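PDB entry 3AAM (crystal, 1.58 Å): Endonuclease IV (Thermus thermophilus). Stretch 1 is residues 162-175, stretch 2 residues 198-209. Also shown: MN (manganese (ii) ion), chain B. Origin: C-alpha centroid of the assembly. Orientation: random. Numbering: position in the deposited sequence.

Stretch 1 (162-175) TPLQVCLDTCHAYA
Stretch 2, residues 198-209: ERVPVVHLNDSV

Two parallel strands, 165-169 and 202-204, lie edge to edge with axes 4.5 Å apart at closest approach and N-to-C directions 28° apart; the two stretches bury 871 Å² between them. L168 pairs with V203 (CA-CA 4.8 Å) and D169 with H204 (CA-CA 4.5 Å), both chains extended, with phi/psi of -87/125 at L168 and -122/128 at V203. The backbone ladder begins nearer the N-terminal end of strand 165-169, where V166 N donates to R199 O (2.8 Å, 163°). L168 N then donates to V202 O (3.3 Å), H204 N to L168 O (2.7 Å) and T170 N to H204 O (3.2 Å). CA-H...O contacts fill the gaps, as from V200 CA to V166 O (3.2 Å).

R199 and Q165 cover the most surface, at the start of the pairing. R199, exposed and coiled back by chi1 to chi3 all m, lays its guanidinium beside stretch 1, with Q165 NE2 over one face and L164 O near its plane at the edge. One water accepts from R199 NH2 (2.8 Å) and donates to T162 O and to L164 O (both 2.7 Å), so the long side chain reaches the loop through solvent. Q165 (m, t, chi3 51°) has its CA-to-CB bond directed toward stretch 2; its aliphatic CG packs 3.6 Å from R199 NH2, while its OE1 lies 3.4 Å from P201 CD.

H204 is the third large contributor, buried on the sheet face that also carries C167 and D169. With chi1 m (-79°), its ring receives C167 SG over one face, 3.6 Å from the ring centroid and 17° off the normal; C167 in t places its polarizable sulfur there. On the other sheet face, L168 (t, p) and V203 (t) meet at L168 CD2 to V203 CG1, 4.5 Å, and V200 CG1 packs 4.0 Å from L168 CB, compact apolar groups suited to a buried layer.

D169 (chi1 t) ends its strand and caps the helix beginning at T170: its OD1 accepts from H172 N (2.9 Å) and, weakly, from C171 N (2.8 Å). In the first turn, T170 in p turns its hydroxyl across to donate from OG1 to N206 O (2.8 Å), a short polar arm satisfying a buried carbonyl. C171 (t) follows, SG 3.5 Å from S208 CB, and S208 OG lies at the edge of the Y174 ring, 3.9 Å from Y174 CD2. H172 (m, chi2 179°) instead binds manganese through NE2 at 2.2 Å.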

# COMPACT_ATOMS: atom_id res chain seq x y z
N THR A 162 -3.06 -14.45 -12.42
CA THR A 162 -4.11 -13.72 -11.71
C THR A 162 -4.00 -12.25 -12.11
O THR A 162 -3.03 -11.85 -12.74
CB THR A 162 -3.94 -13.78 -10.18
OG1 THR A 162 -2.96 -12.81 -9.78
CG2 THR A 162 -3.49 -15.16 -9.74
N PRO A 163 -5.01 -11.44 -11.74
CA PRO A 163 -4.96 -10.01 -12.07
C PRO A 163 -4.31 -9.23 -10.93
O PRO A 163 -4.32 -8.01 -10.92
CB PRO A 163 -6.43 -9.66 -12.25
CG PRO A 163 -7.08 -10.50 -11.19
CD PRO A 163 -6.37 -11.83 -11.34
N LEU A 164 -3.75 -9.95 -9.97
CA LEU A 164 -3.09 -9.33 -8.83
C LEU A 164 -1.80 -8.66 -9.25
O LEU A 164 -1.13 -9.11 -10.19
CB LEU A 164 -2.74 -10.37 -7.76
CG LEU A 164 -3.86 -11.19 -7.11
CD1 LEU A 164 -3.26 -12.30 -6.26
CD2 LEU A 164 -4.73 -10.27 -6.27
N GLN A 165 -1.46 -7.57 -8.58
CA GLN A 165 -0.21 -6.88 -8.84
C GLN A 165 0.50 -6.71 -7.51
O GLN A 165 0.01 -7.18 -6.49
CB GLN A 165 -0.45 -5.55 -9.56
CG GLN A 165 -0.80 -5.77 -11.02
CD GLN A 165 -0.86 -4.49 -11.82
OE1 GLN A 165 0.06 -3.68 -11.79
NE2 GLN A 165 -1.95 -4.30 -12.56
N VAL A 166 1.63 -6.01 -7.51
CA VAL A 166 2.42 -5.88 -6.29
C VAL A 166 2.66 -4.47 -5.78
O VAL A 166 2.75 -3.51 -6.54
CB VAL A 166 3.80 -6.57 -6.49
CG1 VAL A 166 4.74 -6.25 -5.34
CG2 VAL A 166 3.60 -8.07 -6.64
N CYS A 167 2.75 -4.36 -4.45
CA CYS A 167 3.07 -3.10 -3.80
C CYS A 167 4.39 -3.35 -3.07
O CYS A 167 4.48 -4.22 -2.21
CB CYS A 167 2.01 -2.69 -2.77
SG CYS A 167 2.55 -1.28 -1.75
N LEU A 168 5.42 -2.60 -3.44
CA LEU A 168 6.71 -2.75 -2.79
C LEU A 168 6.79 -1.88 -1.55
O LEU A 168 6.54 -0.68 -1.61
CB LEU A 168 7.83 -2.32 -3.74
CG LEU A 168 9.18 -2.07 -3.06
CD1 LEU A 168 9.76 -3.39 -2.55
CD2 LEU A 168 10.13 -1.40 -4.03
N ASP A 169 7.10 -2.50 -0.41
CA ASP A 169 7.28 -1.74 0.82
C ASP A 169 8.78 -1.84 1.11
O ASP A 169 9.31 -2.92 1.34
CB ASP A 169 6.47 -2.33 1.98
CG ASP A 169 6.59 -1.49 3.24
OD1 ASP A 169 7.74 -1.26 3.69
OD2 ASP A 169 5.55 -1.06 3.79
N THR A 170 9.45 -0.70 1.07
CA THR A 170 10.89 -0.64 1.31
C THR A 170 11.31 -1.03 2.72
O THR A 170 12.41 -1.56 2.92
CB THR A 170 11.41 0.75 0.99
OG1 THR A 170 10.53 1.72 1.56
CG2 THR A 170 11.47 0.96 -0.52
N CYS A 171 10.46 -0.76 3.71
CA CYS A 171 10.78 -1.11 5.09
C CYS A 171 10.74 -2.63 5.20
O CYS A 171 11.65 -3.25 5.75
CB CYS A 171 9.76 -0.50 6.05
SG CYS A 171 9.97 -0.99 7.79
N HIS A 172 9.67 -3.22 4.67
CA HIS A 172 9.52 -4.67 4.70
C HIS A 172 10.69 -5.35 3.99
O HIS A 172 11.24 -6.33 4.49
CB HIS A 172 8.22 -5.09 4.02
CG HIS A 172 6.99 -4.62 4.73
ND1 HIS A 172 5.72 -4.87 4.26
CD2 HIS A 172 6.83 -3.90 5.87
CE1 HIS A 172 4.83 -4.33 5.08
NE2 HIS A 172 5.48 -3.74 6.06
N ALA A 173 11.05 -4.82 2.83
CA ALA A 173 12.14 -5.38 2.04
C ALA A 173 13.45 -5.35 2.83
O ALA A 173 14.18 -6.33 2.87
CB ALA A 173 12.30 -4.62 0.73
N TYR A 174 13.72 -4.21 3.45
CA TYR A 174 14.95 -4.05 4.23
C TYR A 174 14.95 -5.06 5.38
O TYR A 174 15.95 -5.74 5.60
CB TYR A 174 15.02 -2.62 4.78
CG TYR A 174 16.37 -2.24 5.35
CD1 TYR A 174 17.51 -2.23 4.54
CD2 TYR A 174 16.51 -1.89 6.69
CE1 TYR A 174 18.75 -1.88 5.05
CE2 TYR A 174 17.75 -1.54 7.21
CZ TYR A 174 18.87 -1.53 6.39
OH TYR A 174 20.10 -1.19 6.89
N ALA A 175 13.83 -5.15 6.09
CA ALA A 175 13.72 -6.07 7.21
C ALA A 175 13.88 -7.52 6.77
O ALA A 175 14.34 -8.36 7.54
CB ALA A 175 12.39 -5.88 7.92
N GLU A 198 6.66 -3.44 -14.08
CA GLU A 198 5.43 -2.98 -14.71
C GLU A 198 4.23 -3.39 -13.87
O GLU A 198 3.13 -2.85 -14.04
CB GLU A 198 5.30 -3.53 -16.14
CG GLU A 198 5.24 -5.04 -16.26
CD GLU A 198 6.55 -5.73 -15.90
OE1 GLU A 198 7.61 -5.26 -16.36
OE2 GLU A 198 6.51 -6.73 -15.16
N ARG A 199 4.44 -4.34 -12.96
CA ARG A 199 3.37 -4.82 -12.09
C ARG A 199 3.53 -4.31 -10.66
O ARG A 199 3.04 -4.93 -9.72
CB ARG A 199 3.35 -6.36 -12.09
CG ARG A 199 3.38 -6.98 -13.48
CD ARG A 199 2.22 -6.52 -14.36
NE ARG A 199 0.94 -7.07 -13.93
CZ ARG A 199 -0.19 -6.96 -14.62
NH1 ARG A 199 -0.21 -6.31 -15.78
NH2 ARG A 199 -1.32 -7.50 -14.16
N VAL A 200 4.21 -3.18 -10.50
CA VAL A 200 4.40 -2.58 -9.18
C VAL A 200 3.96 -1.12 -9.29
O VAL A 200 4.79 -0.20 -9.37
CB VAL A 200 5.88 -2.61 -8.74
CG1 VAL A 200 6.00 -2.13 -7.30
CG2 VAL A 200 6.43 -4.02 -8.88
N PRO A 201 2.64 -0.89 -9.30
CA PRO A 201 2.10 0.47 -9.42
C PRO A 201 2.21 1.37 -8.20
O PRO A 201 2.19 2.60 -8.33
CB PRO A 201 0.65 0.21 -9.81
CG PRO A 201 0.33 -1.05 -9.07
CD PRO A 201 1.56 -1.89 -9.32
N VAL A 202 2.32 0.77 -7.02
CA VAL A 202 2.40 1.54 -5.79
C VAL A 202 3.56 1.09 -4.92
O VAL A 202 3.84 -0.10 -4.80
CB VAL A 202 1.09 1.40 -4.97
CG1 VAL A 202 1.19 2.22 -3.70
CG2 VAL A 202 -0.10 1.84 -5.81
N VAL A 203 4.22 2.07 -4.31
CA VAL A 203 5.34 1.80 -3.42
C VAL A 203 5.05 2.39 -2.05
O VAL A 203 4.67 3.56 -1.95
CB VAL A 203 6.65 2.44 -3.94
CG1 VAL A 203 7.77 2.24 -2.91
CG2 VAL A 203 7.05 1.85 -5.29
N HIS A 204 5.17 1.58 -1.01
CA HIS A 204 5.01 2.09 0.35
C HIS A 204 6.45 2.42 0.72
O HIS A 204 7.23 1.54 1.10
CB HIS A 204 4.44 1.03 1.30
CG HIS A 204 2.96 0.83 1.17
ND1 HIS A 204 2.10 1.81 0.71
CD2 HIS A 204 2.17 -0.23 1.48
CE1 HIS A 204 0.86 1.36 0.74
NE2 HIS A 204 0.87 0.13 1.21
N LEU A 205 6.81 3.69 0.55
CA LEU A 205 8.16 4.18 0.78
C LEU A 205 8.45 4.47 2.25
O LEU A 205 8.76 5.59 2.63
CB LEU A 205 8.39 5.44 -0.06
CG LEU A 205 9.84 5.84 -0.34
CD1 LEU A 205 10.48 4.84 -1.31
CD2 LEU A 205 9.87 7.24 -0.94
N ASN A 206 8.34 3.43 3.06
CA ASN A 206 8.58 3.52 4.49
C ASN A 206 10.05 3.34 4.85
O ASN A 206 10.73 2.48 4.28
CB ASN A 206 7.79 2.43 5.22
CG ASN A 206 6.29 2.61 5.07
OD1 ASN A 206 5.56 1.67 4.76
ND2 ASN A 206 5.82 3.82 5.31
N ASP A 207 10.56 4.15 5.77
CA ASP A 207 11.94 3.94 6.20
C ASP A 207 11.77 2.88 7.29
O ASP A 207 10.64 2.54 7.65
CB ASP A 207 12.58 5.20 6.77
CG ASP A 207 14.10 5.12 6.77
OD1 ASP A 207 14.64 3.99 6.92
OD2 ASP A 207 14.77 6.17 6.64
N SER A 208 12.87 2.37 7.81
CA SER A 208 12.81 1.29 8.79
C SER A 208 13.56 1.54 10.10
O SER A 208 14.68 2.04 10.09
CB SER A 208 13.35 0.02 8.13
OG SER A 208 13.51 -1.05 9.05
N VAL A 209 12.92 1.18 11.21
CA VAL A 209 13.55 1.30 12.52
C VAL A 209 14.45 0.08 12.67
O VAL A 209 15.55 0.17 13.23
CB VAL A 209 12.49 1.31 13.65
CG1 VAL A 209 13.18 1.20 15.01
CG2 VAL A 209 11.66 2.57 13.59
MN MN B . 4.65 -2.64 7.84
O HOH W 1 -1.12 -9.91 -12.81
O HOH W 2 3.50 -2.13 10.01